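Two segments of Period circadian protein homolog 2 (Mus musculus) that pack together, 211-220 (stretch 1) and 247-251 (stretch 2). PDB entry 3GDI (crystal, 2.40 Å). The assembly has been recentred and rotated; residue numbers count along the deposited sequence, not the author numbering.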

# COMPACT_ATOMS: atom_id res chain seq x y z
N LEU A 211 -0.62 -15.43 21.50
CA LEU A 211 -1.65 -14.54 22.03
C LEU A 211 -2.43 -13.91 20.89
O LEU A 211 -3.62 -13.65 21.02
N MET A 212 -1.75 -13.67 19.77
CA MET A 212 -2.40 -13.06 18.62
C MET A 212 -3.61 -13.84 18.14
O MET A 212 -4.57 -13.26 17.64
N LEU A 213 -3.56 -15.16 18.31
CA LEU A 213 -4.68 -16.00 17.88
C LEU A 213 -5.94 -15.65 18.66
O LEU A 213 -7.02 -15.55 18.09
N ALA A 214 -5.79 -15.47 19.97
CA ALA A 214 -6.92 -15.15 20.84
C ALA A 214 -7.36 -13.71 20.61
O ALA A 214 -8.53 -13.38 20.73
N ILE A 215 -6.41 -12.85 20.29
CA ILE A 215 -6.74 -11.47 20.07
C ILE A 215 -7.63 -11.34 18.84
O ILE A 215 -8.62 -10.62 18.87
N HIS A 216 -7.30 -12.05 17.77
CA HIS A 216 -8.14 -11.93 16.59
C HIS A 216 -9.53 -12.53 16.80
O HIS A 216 -10.52 -11.99 16.30
N LYS A 217 -9.61 -13.61 17.57
CA LYS A 217 -10.90 -14.23 17.87
C LYS A 217 -11.80 -13.21 18.56
O LYS A 217 -12.99 -13.11 18.25
N LYS A 218 -11.24 -12.46 19.50
CA LYS A 218 -12.03 -11.46 20.19
C LYS A 218 -12.36 -10.30 19.25
O LYS A 218 -13.44 -9.71 19.34
N ILE A 219 -11.44 -9.98 18.35
CA ILE A 219 -11.66 -8.88 17.42
C ILE A 219 -12.88 -9.07 16.52
O ILE A 219 -13.70 -8.17 16.40
N LEU A 220 -13.00 -10.22 15.88
CA LEU A 220 -14.15 -10.39 15.02
C LEU A 220 -15.38 -10.65 15.87
O LEU A 220 -16.51 -10.38 15.46
N SER A 247 -5.07 -1.40 22.11
CA SER A 247 -6.51 -1.36 21.93
C SER A 247 -6.72 -1.88 20.50
O SER A 247 -6.14 -1.36 19.56
N TRP A 248 -7.53 -2.92 20.36
CA TRP A 248 -7.76 -3.51 19.05
C TRP A 248 -9.15 -3.28 18.46
O TRP A 248 -10.15 -3.27 19.17
N SER A 249 -9.20 -3.10 17.14
CA SER A 249 -10.45 -2.88 16.43
C SER A 249 -10.36 -3.38 14.98
O SER A 249 -9.29 -3.81 14.52
N SER A 250 -11.47 -3.34 14.25
CA SER A 250 -11.45 -3.80 12.87
C SER A 250 -12.37 -2.98 11.99
O SER A 250 -13.30 -2.35 12.47
N PHE A 251 -12.08 -2.97 10.69
CA PHE A 251 -12.93 -2.29 9.74
C PHE A 251 -13.66 -3.43 9.03
O PHE A 251 -13.03 -4.31 8.46

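What fills the centre of this contact? Trp 248 points from the strand toward the helix, with chi1 in the m well and chi2 at 101°, and lays one face of its indole beneath Ile 215. The CG2 methyl of Ile 215 sits 3.7 Å from the centroid of the five-membered ring of Trp 248, 12° off the ring normal, a CH-pi contact over the face. Ile 215 itself points toward the strand as an m, t rotamer.

How do the neighbouring turns of the helix extend this apolar patch? Met 212 and Ile 219 lie three residues before and four after Ile 215, so all three reach the same indole. Met 212 leaves the helix sideways, but its m, m, m rotamer brings the chain end nearer, with CE 4.3 Å from CH2 of Trp 248; its sulfur approaches the six-membered ring obliquely. Ile 219, rotamer m, t, points toward the strand and sets CD1 3.8 Å from CB of Trp 248.

Where does the packing give way to polar groups? Ile 219 also spans the strand's next residues: its CG2 lies 3.7 Å from CB of Ser 250, and nearby is the backbone of Ser 249, whose side chain points away. Ser 250 points toward the helix with chi1 p, and no direct hydrogen bond joins the two stretches. Instead, water 1 bridges them, donating to O of Ile 219 at 2.5 Å and hydrogen-bonding OG of Ser 250 at 2.8 Å.

Are the remaining polar groups satisfied? His 216 turns back along its own helix, its ND1 donating to O of Met 212 at 2.7 Å in a nearly straight hydrogen bond, while NE2 is bonded elsewhere in the structure. The exception is Trp 248 NE1, buried by the contact without a partner in the model.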

# COMPACT_ATOMS: atom_id res chain seq x y z
CB LEU A 211 -1.02 -13.42 22.88
CG LEU A 211 -0.51 -13.72 24.29
CD1 LEU A 211 0.50 -14.86 24.27
CD2 LEU A 211 0.12 -12.44 24.86
CB MET A 212 -1.41 -12.88 17.47
CG MET A 212 -0.48 -11.71 17.65
SD MET A 212 -1.39 -10.18 18.04
CE MET A 212 -1.68 -9.56 16.43
CB LEU A 213 -4.34 -17.47 18.08
CG LEU A 213 -5.45 -18.42 17.63
CD1 LEU A 213 -5.66 -18.29 16.13
CD2 LEU A 213 -5.07 -19.84 18.00
CB ALA A 214 -6.54 -15.35 22.30
CB ILE A 215 -5.47 -10.62 19.91
CG1 ILE A 215 -4.78 -10.53 21.27
CG2 ILE A 215 -5.81 -9.25 19.39
CD1 ILE A 215 -3.31 -10.14 21.20
CB HIS A 216 -7.45 -12.53 15.37
CG HIS A 216 -6.29 -11.71 14.90
ND1 HIS A 216 -5.10 -11.63 15.60
CD2 HIS A 216 -6.16 -10.85 13.86
CE1 HIS A 216 -4.30 -10.76 15.02
NE2 HIS A 216 -4.92 -10.26 13.96
CB LYS A 217 -10.72 -15.46 18.76
CG LYS A 217 -9.96 -16.57 18.09
CD LYS A 217 -10.21 -17.91 18.76
CE LYS A 217 -9.68 -19.05 17.88
NZ LYS A 217 -9.88 -20.38 18.50
CB LYS A 218 -11.30 -10.91 21.42
CG LYS A 218 -10.99 -11.96 22.48
CD LYS A 218 -10.42 -11.32 23.75
CE LYS A 218 -9.95 -12.37 24.77
NZ LYS A 218 -11.04 -13.28 25.22
CB ILE A 219 -10.44 -8.62 16.52
CG1 ILE A 219 -9.29 -8.05 17.34
CG2 ILE A 219 -10.81 -7.67 15.39
CD1 ILE A 219 -8.03 -7.79 16.53
CB LEU A 220 -13.93 -11.52 14.00
CG LEU A 220 -14.18 -12.98 14.36
CD1 LEU A 220 -14.05 -13.83 13.10
CD2 LEU A 220 -13.20 -13.43 15.43
CB SER A 247 -7.02 0.07 22.05
OG SER A 247 -8.29 0.20 21.44
CB TRP A 248 -7.50 -5.02 19.09
CG TRP A 248 -6.08 -5.39 19.39
CD1 TRP A 248 -5.58 -5.81 20.60
CD2 TRP A 248 -4.97 -5.34 18.48
NE1 TRP A 248 -4.22 -6.02 20.49
CE2 TRP A 248 -3.82 -5.74 19.21
CE3 TRP A 248 -4.82 -4.99 17.13
CZ2 TRP A 248 -2.55 -5.79 18.63
CZ3 TRP A 248 -3.56 -5.04 16.55
CH2 TRP A 248 -2.44 -5.44 17.30
CB SER A 249 -10.81 -1.40 16.45
OG SER A 249 -12.17 -1.22 16.09
CB SER A 250 -11.89 -5.26 12.79
OG SER A 250 -13.15 -5.44 13.40
CB PHE A 251 -12.11 -1.47 8.75
CG PHE A 251 -11.47 -0.24 9.35
CD1 PHE A 251 -12.15 0.52 10.31
CD2 PHE A 251 -10.21 0.19 8.95
CE1 PHE A 251 -11.59 1.68 10.86
CE2 PHE A 251 -9.64 1.34 9.48
CZ PHE A 251 -10.33 2.09 10.44
O HOH W 1 -13.52 -5.72 16.21